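Local coordinates for cyclodipeptide synthase, BtCDPS (Bacillus thermoamylovorans, PDB 6ZTU), which probably makes cyclic dipeptides by joining two aminoacyl groups, which members of its family take from aminoacyl-tRNAs, at residues I6-V12 with Q47-W51; L181-L185 with P203-G207; S196-R202 with N222-L228. All coordinates share one frame; numbering follows the deposited sequence.

Contact 1 of 3, residues I6-V12 with Q47-W51; sequences IKDLFYV and QLIDW
F10 presents the edge of its ring to the indole face of W51, with F10 CD2 3.5 Å from W51 CG. The ring of F10 and the five-membered ring of W51 have centroids 5.2 Å apart and planes at 70°, which makes the pair T-shaped (edge-to-face). In this Rossmann-like fold the contact packs helix 42-55 against the N-terminal segment that leads into edge strand 11-14. F10 CB adds a CH-pi contact on the same indole, 14° off the normal of the five-membered ring. W51 reaches this place because its CG is anti to the backbone N (chi1 176°), which carries the indole out from the helix toward 6-12. Its six-membered end meets V12, with V12 CG2 3.6 Å from W51 CZ2. On the helical turn before W51, L48 CD2 lies 3.6 Å from F10 CZ, while L9 crosses Q47 at about a right angle and sets its CD2 3.5 Å from Q47 O. I6 CG2 rests on D50 O, and the D50 carboxylate is engaged by K103 and N104. With an alanine in place of W51, the edge of F10 and the V12 methyl would probably lose the surface they pack on, leaving a gap between this segment and the helix. Water 1 accepts from W51 NE1 at 3.0 Å and also lies 2.6 Å from F10 O.

Contact 2 of 3, residues L181-L185 with P203-G207; sequences LPFFL and PWKLG
The backbone N of L185, whose side chain meets W204, is held by two carbonyls: L181 O at 3.1 Å and, weakly, P182 O at 3.4 Å. This turn of helix 167-191, kinked at P182 and F183, packs against the start of helix 205-211 in the Rossmann-like fold, where W204 is the N-cap residue. The main contact is an edge-to-face aromatic pair. The edge of F184 points at the indole of W204, its ring centroid 4.7 Å from that of the five-membered ring and the planes inclined at 55°. F184 CD2 stands over the middle of the indole, 3.5 Å from W204 CE2, and F184 CB continues the cover onto the six-membered ring. On the opposite face lies the chain's own next turn, with G207 N 3.3 Å above the indole plane. A CB on G207 would fall only 2.2 Å from W204 CE3, evidence that the fit on this side leaves no space for a side chain. The indole is clamped between F184 and the first turn of the helix that W204 precedes. Having CG anti to the backbone N (chi1 179°) carries it toward helix 167-191. F184 also lines the hexanediol pocket, so the indole backs a pocket residue. M146 also touches W204. L181 CD2 approaches W204 CZ2 obliquely at 3.8 Å, while L185 CD2 meets the ring edge, 4.3 Å from W204 CH2.

Contact 3 of 3, residues S196-R202 with N222-L228; sequences SVLAYHR and NQGYIIL. With 0RE ((2S)-hexane-1,2-diol), chain B.
The Y225 side chain reaches past the end of the neighbouring strand and donates its hydroxyl to a backbone carbonyl, Y225 OH to R202 O, at 2.7 Å. R202 O lies at the edge of the Y225 ring, in its plane, and Y225 OH approaches it nearly along the C=O axis (164°) while also packing on Y200 CB at 3.4 Å. Y225 CG anti to the backbone N (chi1 -177°) sends the ring alongside Y200. One face of the Y200 ring carries the bound hexanediol, with 0RE C02 3.5 Å from Y200 CE1; H201 ND1 lies over the other.

The backbones run parallel, their axes at 27°, joined by six N-H to O bonds from S196 N with N222 O to L228 N with Y200 O. On the face opposite Y225, A199 CB fits 3.6 Å from I226 CG1. A CB on G224 would come 3.0 Å from V197 CG1, so its bare backbone makes room for that valine. Water 2 links S196 OG and Q223 NE2, whose side chains also bond H28 and A188 respectively. Strands 196-200 and 223-229, connected through helix 205-211, form a beta-alpha-beta crossover unit of the Rossmann-like fold.

Overall arrangement
Contact 3 is the hub of the three. Its centre lies about 9 Å from that of contact 2 and about 13 Å from that of contact 1, whereas contacts 1 and 2 have centres about 22 Å apart and do not touch. L228 of contact 3 meets contact 1, its CD1 lying 3.6 Å from L48 CD2, and strands 11-14 and 223-229 are antiparallel neighbours in the sheet. Toward contact 2, Q223 NE2 comes 3.2 Å from F183 O. The hexanediol pocket gathers F184 of contact 2 and Y200 of contact 3, while E180 hydrogen-bonds the diol. Contact 1 is more remote, the L48 side chain being about 10 Å from the ligand.

Contact 1 of 3, residues I6-V12 with Q47-W51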
loop_
_atom_site.group_PDB
_atom_site.type_symbol
_atom_site.label_atom_id
_atom_site.label_comp_id
_atom_site.label_asym_id
_atom_site.label_seq_id
_atom_site.Cartn_x
_atom_site.Cartn_y
_atom_site.Cartn_z
ATOM N N ILE A 6 -12.736 -20.013 1.900
ATOM C CA ILE A 6 -11.873 -19.105 1.147
ATOM C C ILE A 6 -12.650 -17.871 0.714
ATOM O O ILE A 6 -12.184 -16.737 0.875
ATOM C CB ILE A 6 -11.256 -19.820 -0.069
ATOM C CG1 ILE A 6 -10.351 -20.964 0.377
ATOM C CG2 ILE A 6 -10.479 -18.827 -0.939
ATOM C CD1 ILE A 6 -9.810 -21.772 -0.776
ATOM N N LYS A 7 -13.842 -18.076 0.146
ATOM C CA LYS A 7 -14.665 -16.959 -0.304
ATOM C C LYS A 7 -14.934 -15.960 0.813
ATOM O O LYS A 7 -14.997 -14.751 0.560
ATOM C CB LYS A 7 -15.986 -17.485 -0.870
ATOM C CG LYS A 7 -16.423 -16.827 -2.167
ATOM C CD LYS A 7 -17.448 -15.726 -1.923
ATOM C CE LYS A 7 -17.727 -14.942 -3.204
ATOM N NZ LYS A 7 -18.475 -13.675 -2.946
ATOM N N ASP A 8 -15.090 -16.444 2.051
ATOM C CA ASP A 8 -15.419 -15.618 3.207
ATOM C C ASP A 8 -14.215 -15.355 4.104
ATOM O O ASP A 8 -14.382 -14.927 5.249
ATOM C CB ASP A 8 -16.530 -16.278 4.024
ATOM C CG ASP A 8 -17.886 -16.121 3.390
ATOM O OD1 ASP A 8 -18.826 -16.809 3.846
ATOM O OD2 ASP A 8 -18.012 -15.318 2.436
ATOM N N LEU A 9 -13.007 -15.607 3.602
ATOM C CA LEU A 9 -11.800 -15.432 4.403
ATOM C C LEU A 9 -11.712 -14.039 5.013
ATOM O O LEU A 9 -11.147 -13.874 6.099
ATOM C CB LEU A 9 -10.579 -15.690 3.525
ATOM C CG LEU A 9 -9.424 -16.563 3.994
ATOM C CD1 LEU A 9 -9.915 -17.754 4.800
ATOM C CD2 LEU A 9 -8.681 -17.023 2.746
ATOM N N PHE A 10 -12.256 -13.028 4.337
ATOM C CA PHE A 10 -12.158 -11.653 4.804
ATOM C C PHE A 10 -13.522 -10.981 4.805
ATOM O O PHE A 10 -14.371 -11.250 3.949
ATOM C CB PHE A 10 -11.172 -10.837 3.942
ATOM C CG PHE A 10 -9.756 -11.317 4.036
ATOM C CD1 PHE A 10 -8.920 -10.855 5.043
ATOM C CD2 PHE A 10 -9.261 -12.255 3.129
ATOM C CE1 PHE A 10 -7.612 -11.310 5.138
ATOM C CE2 PHE A 10 -7.972 -12.718 3.221
ATOM C CZ PHE A 10 -7.136 -12.250 4.222
ATOM N N TYR A 11 -13.726 -10.106 5.781
ATOM C CA TYR A 11 -14.856 -9.196 5.790
ATOM C C TYR A 11 -14.349 -7.829 5.355
ATOM O O TYR A 11 -13.310 -7.370 5.830
ATOM C CB TYR A 11 -15.509 -9.114 7.174
ATOM C CG TYR A 11 -16.781 -8.298 7.144
ATOM C CD1 TYR A 11 -16.748 -6.919 7.323
ATOM C CD2 TYR A 11 -18.012 -8.898 6.901
ATOM C CE1 TYR A 11 -17.903 -6.156 7.278
ATOM C CE2 TYR A 11 -19.173 -8.144 6.850
ATOM C CZ TYR A 11 -19.110 -6.773 7.030
ATOM O OH TYR A 11 -20.254 -6.008 6.983
ATOM N N VAL A 12 -15.083 -7.185 4.457
ATOM C CA VAL A 12 -14.611 -5.988 3.769
ATOM C C VAL A 12 -15.271 -4.756 4.373
ATOM O O VAL A 12 -16.499 -4.716 4.532
ATOM C CB VAL A 12 -14.902 -6.088 2.260
ATOM C CG1 VAL A 12 -14.650 -4.755 1.574
ATOM C CG2 VAL A 12 -14.070 -7.206 1.650
ATOM N N GLN A 47 -3.507 -16.371 1.949
ATOM C CA GLN A 47 -4.908 -16.100 2.241
ATOM C C GLN A 47 -5.411 -14.914 1.430
ATOM O O GLN A 47 -6.503 -14.963 0.859
ATOM C CB GLN A 47 -5.088 -15.841 3.733
ATOM C CG GLN A 47 -4.944 -17.073 4.602
ATOM C CD GLN A 47 -5.556 -16.849 5.967
ATOM O OE1 GLN A 47 -5.272 -15.850 6.620
ATOM N NE2 GLN A 47 -6.411 -17.770 6.399
ATOM N N LEU A 48 -4.618 -13.838 1.366
ATOM C CA LEU A 48 -5.020 -12.661 0.594
ATOM C C LEU A 48 -5.280 -13.025 -0.860
ATOM O O LEU A 48 -6.295 -12.628 -1.445
ATOM C CB LEU A 48 -3.945 -11.578 0.668
ATOM C CG LEU A 48 -3.682 -10.855 1.986
ATOM C CD1 LEU A 48 -2.475 -9.951 1.815
ATOM C CD2 LEU A 48 -4.912 -10.046 2.385
ATOM N N ILE A 49 -4.372 -13.792 -1.451
ATOM C CA ILE A 49 -4.449 -14.087 -2.874
ATOM C C ILE A 49 -5.504 -15.150 -3.151
ATOM O O ILE A 49 -6.228 -15.068 -4.144
ATOM C CB ILE A 49 -3.055 -14.486 -3.391
ATOM C CG1 ILE A 49 -2.132 -13.258 -3.392
ATOM C CG2 ILE A 49 -3.139 -15.077 -4.785
ATOM C CD1 ILE A 49 -0.666 -13.584 -3.555
ATOM N N ASP A 50 -5.634 -16.147 -2.271
ATOM C CA ASP A 50 -6.699 -17.139 -2.434
ATOM C C ASP A 50 -8.072 -16.483 -2.408
ATOM O O ASP A 50 -8.912 -16.738 -3.277
ATOM C CB ASP A 50 -6.610 -18.203 -1.340
ATOM C CG ASP A 50 -5.405 -19.101 -1.497
ATOM O OD1 ASP A 50 -4.854 -19.167 -2.614
ATOM O OD2 ASP A 50 -5.013 -19.745 -0.500
ATOM N N TRP A 51 -8.322 -15.638 -1.405
ATOM C CA TRP A 51 -9.585 -14.915 -1.330
ATOM C C TRP A 51 -9.770 -13.997 -2.530
ATOM O O TRP A 51 -10.860 -13.933 -3.103
ATOM C CB TRP A 51 -9.651 -14.120 -0.018
ATOM C CG TRP A 51 -10.866 -13.246 0.130
ATOM C CD1 TRP A 51 -12.110 -13.628 0.557
ATOM C CD2 TRP A 51 -10.944 -11.844 -0.131
ATOM N NE1 TRP A 51 -12.956 -12.545 0.564
ATOM C CE2 TRP A 51 -12.265 -11.436 0.150
ATOM C CE3 TRP A 51 -10.019 -10.887 -0.572
ATOM C CZ2 TRP A 51 -12.689 -10.111 -0.001
ATOM C CZ3 TRP A 51 -10.439 -9.573 -0.722
ATOM C CH2 TRP A 51 -11.763 -9.195 -0.437
HETATM O O HOH W 1 -15.615 -11.703 1.668
#

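Contact 2 of 3, residues L181-L185 with P203-G207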
loop_
_atom_site.group_PDB
_atom_site.type_symbol
_atom_site.label_atom_id
_atom_site.label_comp_id
_atom_site.label_asym_id
_atom_site.label_seq_id
_atom_site.Cartn_x
_atom_site.Cartn_y
_atom_site.Cartn_z
ATOM N N LEU A 181 1.776 6.800 -2.403
ATOM C CA LEU A 181 0.455 7.424 -2.463
ATOM C C LEU A 181 -0.208 7.412 -3.837
ATOM O O LEU A 181 -1.441 7.273 -3.876
ATOM C CB LEU A 181 0.531 8.865 -1.938
ATOM C CG LEU A 181 0.306 9.010 -0.437
ATOM C CD1 LEU A 181 0.464 10.469 -0.041
ATOM C CD2 LEU A 181 -1.094 8.506 -0.030
ATOM N N PRO A 182 0.487 7.567 -4.977
ATOM C CA PRO A 182 -0.263 7.547 -6.243
ATOM C C PRO A 182 -1.097 6.291 -6.432
ATOM O O PRO A 182 -2.119 6.355 -7.128
ATOM C CB PRO A 182 0.835 7.666 -7.313
ATOM C CG PRO A 182 1.934 8.415 -6.620
ATOM C CD PRO A 182 1.919 7.857 -5.209
ATOM N N PHE A 183 -0.705 5.156 -5.837
ATOM C CA PHE A 183 -1.514 3.947 -5.980
ATOM C C PHE A 183 -2.760 3.979 -5.102
ATOM O O PHE A 183 -3.779 3.402 -5.487
ATOM C CB PHE A 183 -0.681 2.698 -5.683
ATOM C CG PHE A 183 0.272 2.381 -6.785
ATOM C CD1 PHE A 183 -0.169 1.667 -7.891
ATOM C CD2 PHE A 183 1.567 2.869 -6.769
ATOM C CE1 PHE A 183 0.687 1.410 -8.943
ATOM C CE2 PHE A 183 2.420 2.601 -7.820
ATOM C CZ PHE A 183 1.969 1.884 -8.899
ATOM N N PHE A 184 -2.700 4.651 -3.942
ATOM C CA PHE A 184 -3.904 4.895 -3.149
ATOM C C PHE A 184 -4.887 5.779 -3.902
ATOM O O PHE A 184 -6.105 5.640 -3.749
ATOM C CB PHE A 184 -3.563 5.610 -1.832
ATOM C CG PHE A 184 -2.786 4.794 -0.823
ATOM C CD1 PHE A 184 -1.483 4.384 -1.069
ATOM C CD2 PHE A 184 -3.347 4.516 0.426
ATOM C CE1 PHE A 184 -0.771 3.678 -0.103
ATOM C CE2 PHE A 184 -2.635 3.813 1.401
ATOM C CZ PHE A 184 -1.341 3.397 1.132
ATOM N N LEU A 185 -4.373 6.758 -4.652
ATOM C CA LEU A 185 -5.203 7.773 -5.283
ATOM C C LEU A 185 -5.719 7.341 -6.646
ATOM O O LEU A 185 -6.852 7.679 -7.016
ATOM C CB LEU A 185 -4.415 9.076 -5.449
ATOM C CG LEU A 185 -3.927 9.726 -4.155
ATOM C CD1 LEU A 185 -2.957 10.852 -4.469
ATOM C CD2 LEU A 185 -5.135 10.228 -3.370
ATOM N N PRO A 203 -7.175 0.883 8.589
ATOM C CA PRO A 203 -7.803 2.077 8.016
ATOM C C PRO A 203 -6.758 3.030 7.459
ATOM O O PRO A 203 -5.590 3.021 7.856
ATOM C CB PRO A 203 -8.544 2.709 9.204
ATOM C CG PRO A 203 -8.637 1.638 10.228
ATOM C CD PRO A 203 -7.457 0.733 10.029
ATOM N N TRP A 204 -7.196 3.870 6.533
ATOM C CA TRP A 204 -6.358 4.908 5.940
ATOM C C TRP A 204 -6.941 6.262 6.334
ATOM O O TRP A 204 -7.877 6.757 5.694
ATOM C CB TRP A 204 -6.284 4.714 4.424
ATOM C CG TRP A 204 -5.463 5.739 3.694
ATOM C CD1 TRP A 204 -4.326 6.367 4.136
ATOM C CD2 TRP A 204 -5.732 6.264 2.395
ATOM N NE1 TRP A 204 -3.871 7.248 3.178
ATOM C CE2 TRP A 204 -4.720 7.204 2.101
ATOM C CE3 TRP A 204 -6.728 6.018 1.438
ATOM C CZ2 TRP A 204 -4.688 7.909 0.903
ATOM C CZ3 TRP A 204 -6.684 6.719 0.245
ATOM C CH2 TRP A 204 -5.683 7.663 -0.004
ATOM N N LYS A 205 -6.364 6.865 7.385
ATOM C CA LYS A 205 -6.902 8.102 7.955
ATOM C C LYS A 205 -6.880 9.252 6.954
ATOM O O LYS A 205 -7.848 10.016 6.855
ATOM C CB LYS A 205 -6.108 8.475 9.213
ATOM C CG LYS A 205 -6.648 9.653 10.008
ATOM C CD LYS A 205 -8.175 9.734 9.971
ATOM C CE LYS A 205 -8.664 11.126 10.343
ATOM N NZ LYS A 205 -9.969 11.450 9.707
ATOM N N LEU A 206 -5.771 9.413 6.224
ATOM C CA LEU A 206 -5.719 10.449 5.205
ATOM C C LEU A 206 -6.782 10.214 4.144
ATOM O O LEU A 206 -7.376 11.170 3.629
ATOM C CB LEU A 206 -4.325 10.495 4.577
ATOM C CG LEU A 206 -4.135 11.346 3.334
ATOM C CD1 LEU A 206 -4.605 12.779 3.547
ATOM C CD2 LEU A 206 -2.658 11.312 2.947
ATOM N N GLY A 207 -7.051 8.944 3.822
ATOM C CA GLY A 207 -8.114 8.651 2.878
ATOM C C GLY A 207 -9.462 9.136 3.359
ATOM O O GLY A 207 -10.270 9.632 2.569
#

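Contact 3 of 3, residues S196-R202 with N222-L228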
loop_
_atom_site.group_PDB
_atom_site.type_symbol
_atom_site.label_atom_id
_atom_site.label_comp_id
_atom_site.label_asym_id
_atom_site.label_seq_id
_atom_site.Cartn_x
_atom_site.Cartn_y
_atom_site.Cartn_z
ATOM N N SER A 196 -10.630 -0.078 -9.535
ATOM C CA SER A 196 -9.867 -0.955 -8.653
ATOM C C SER A 196 -10.081 -0.533 -7.206
ATOM O O SER A 196 -10.394 0.623 -6.935
ATOM C CB SER A 196 -8.367 -0.901 -8.972
ATOM O OG SER A 196 -7.615 -1.685 -8.063
ATOM N N VAL A 197 -9.910 -1.478 -6.287
ATOM C CA VAL A 197 -9.762 -1.143 -4.874
ATOM C C VAL A 197 -8.367 -1.570 -4.439
ATOM O O VAL A 197 -7.942 -2.694 -4.721
ATOM C CB VAL A 197 -10.829 -1.798 -3.972
ATOM C CG1 VAL A 197 -12.176 -1.098 -4.123
ATOM C CG2 VAL A 197 -10.973 -3.284 -4.257
ATOM N N LEU A 198 -7.663 -0.677 -3.743
ATOM C CA LEU A 198 -6.484 -1.072 -2.984
ATOM C C LEU A 198 -6.945 -1.663 -1.657
ATOM O O LEU A 198 -7.833 -1.106 -1.008
ATOM C CB LEU A 198 -5.580 0.137 -2.746
ATOM C CG LEU A 198 -4.411 -0.014 -1.767
ATOM C CD1 LEU A 198 -3.391 -1.010 -2.331
ATOM C CD2 LEU A 198 -3.767 1.353 -1.526
ATOM N N ALA A 199 -6.371 -2.804 -1.267
ATOM C CA ALA A 199 -6.849 -3.542 -0.100
ATOM C C ALA A 199 -5.736 -3.691 0.922
ATOM O O ALA A 199 -4.618 -4.079 0.583
ATOM C CB ALA A 199 -7.378 -4.927 -0.494
ATOM N N TYR A 200 -6.060 -3.408 2.177
ATOM C CA TYR A 200 -5.087 -3.425 3.254
ATOM C C TYR A 200 -5.853 -3.718 4.533
ATOM O O TYR A 200 -7.079 -3.675 4.554
ATOM C CB TYR A 200 -4.331 -2.097 3.337
ATOM C CG TYR A 200 -3.066 -2.152 4.152
ATOM C CD1 TYR A 200 -2.005 -2.952 3.765
ATOM C CD2 TYR A 200 -2.930 -1.379 5.302
ATOM C CE1 TYR A 200 -0.843 -3.005 4.516
ATOM C CE2 TYR A 200 -1.774 -1.420 6.054
ATOM C CZ TYR A 200 -0.731 -2.230 5.653
ATOM O OH TYR A 200 0.429 -2.272 6.403
ATOM N N HIS A 201 -5.129 -4.040 5.604
ATOM C CA HIS A 201 -5.795 -4.492 6.825
ATOM C C HIS A 201 -5.945 -3.393 7.873
ATOM O O HIS A 201 -6.427 -3.664 8.982
ATOM C CB HIS A 201 -5.042 -5.682 7.420
ATOM C CG HIS A 201 -3.646 -5.348 7.821
ATOM N ND1 HIS A 201 -2.631 -5.205 6.901
ATOM C CD2 HIS A 201 -3.102 -5.089 9.032
ATOM C CE1 HIS A 201 -1.511 -4.897 7.534
ATOM N NE2 HIS A 201 -1.772 -4.820 8.827
ATOM N N ARG A 202 -5.563 -2.165 7.554
ATOM C CA ARG A 202 -5.709 -1.070 8.492
ATOM C C ARG A 202 -6.439 0.079 7.823
ATOM O O ARG A 202 -6.372 0.241 6.601
ATOM C CB ARG A 202 -4.336 -0.609 9.006
ATOM C CG ARG A 202 -3.583 -1.697 9.785
ATOM C CD ARG A 202 -3.930 -1.737 11.284
ATOM N NE ARG A 202 -4.023 -0.400 11.888
ATOM C CZ ARG A 202 -5.029 0.009 12.660
ATOM N NH1 ARG A 202 -6.050 -0.808 12.926
ATOM N NH2 ARG A 202 -5.021 1.237 13.163
ATOM N N ASN A 222 -12.656 6.219 -10.193
ATOM C CA ASN A 222 -12.648 4.774 -10.381
ATOM C C ASN A 222 -11.734 4.059 -9.394
ATOM O O ASN A 222 -11.394 2.890 -9.614
ATOM C CB ASN A 222 -12.219 4.420 -11.812
ATOM C CG ASN A 222 -10.783 4.807 -12.091
ATOM O OD1 ASN A 222 -10.207 5.650 -11.391
ATOM N ND2 ASN A 222 -10.192 4.202 -13.121
ATOM N N GLN A 223 -11.336 4.734 -8.318
ATOM C CA GLN A 223 -10.417 4.188 -7.327
ATOM C C GLN A 223 -11.126 4.085 -5.980
ATOM O O GLN A 223 -11.784 5.036 -5.555
ATOM C CB GLN A 223 -9.172 5.079 -7.210
ATOM C CG GLN A 223 -8.085 4.491 -6.307
ATOM C CD GLN A 223 -7.450 3.249 -6.911
ATOM O OE1 GLN A 223 -7.587 2.990 -8.107
ATOM N NE2 GLN A 223 -6.755 2.476 -6.087
ATOM N N GLY A 224 -10.981 2.929 -5.319
ATOM C CA GLY A 224 -11.490 2.743 -3.975
ATOM C C GLY A 224 -10.422 2.186 -3.052
ATOM O O GLY A 224 -9.331 1.796 -3.478
ATOM N N TYR A 225 -10.762 2.144 -1.763
ATOM C CA TYR A 225 -9.907 1.588 -0.722
ATOM C C TYR A 225 -10.764 0.713 0.171
ATOM O O TYR A 225 -11.855 1.131 0.568
ATOM C CB TYR A 225 -9.261 2.705 0.113
ATOM C CG TYR A 225 -8.296 2.218 1.184
ATOM C CD1 TYR A 225 -6.936 2.103 0.913
ATOM C CD2 TYR A 225 -8.745 1.891 2.472
ATOM C CE1 TYR A 225 -6.042 1.658 1.897
ATOM C CE2 TYR A 225 -7.849 1.448 3.463
ATOM C CZ TYR A 225 -6.503 1.350 3.167
ATOM O OH TYR A 225 -5.607 0.916 4.139
ATOM N N ILE A 226 -10.291 -0.489 0.492
ATOM C CA ILE A 226 -11.035 -1.365 1.393
ATOM C C ILE A 226 -10.128 -1.871 2.499
ATOM O O ILE A 226 -8.948 -2.160 2.279
ATOM C CB ILE A 226 -11.701 -2.556 0.663
ATOM C CG1 ILE A 226 -10.664 -3.440 -0.048
ATOM C CG2 ILE A 226 -12.792 -2.060 -0.274
ATOM C CD1 ILE A 226 -11.266 -4.667 -0.666
ATOM N N ILE A 227 -10.705 -2.011 3.690
ATOM C CA ILE A 227 -10.056 -2.665 4.814
ATOM C C ILE A 227 -10.472 -4.126 4.816
ATOM O O ILE A 227 -11.667 -4.436 4.754
ATOM C CB ILE A 227 -10.447 -2.000 6.146
ATOM C CG1 ILE A 227 -10.069 -0.526 6.170
ATOM C CG2 ILE A 227 -9.806 -2.748 7.322
ATOM C CD1 ILE A 227 -10.803 0.240 7.277
ATOM N N LEU A 228 -9.494 -5.019 4.885
ATOM C CA LEU A 228 -9.746 -6.448 5.000
ATOM C C LEU A 228 -9.646 -6.844 6.465
ATOM O O LEU A 228 -8.576 -6.725 7.075
ATOM C CB LEU A 228 -8.747 -7.250 4.173
ATOM C CG LEU A 228 -8.644 -6.862 2.703
ATOM C CD1 LEU A 228 -7.607 -7.751 2.041
ATOM C CD2 LEU A 228 -10.002 -6.995 2.036
HETATM O O01 0RE B . 0.927 1.097 2.751
HETATM C C02 0RE B . 0.457 -0.203 2.923
HETATM C C03 0RE B . -0.072 -0.709 1.585
HETATM O O04 0RE B . -1.354 -0.185 1.359
HETATM C C05 0RE B . 0.889 -0.275 0.485
HETATM C C06 0RE B . 2.269 -0.880 0.732
HETATM C C07 0RE B . 3.234 -0.308 -0.301
HETATM C C08 0RE B . 3.632 -1.461 -1.204
HETATM O O HOH W 2 -5.696 -0.091 -7.292
HETATM O O HOH W 3 -7.831 -5.850 9.958
#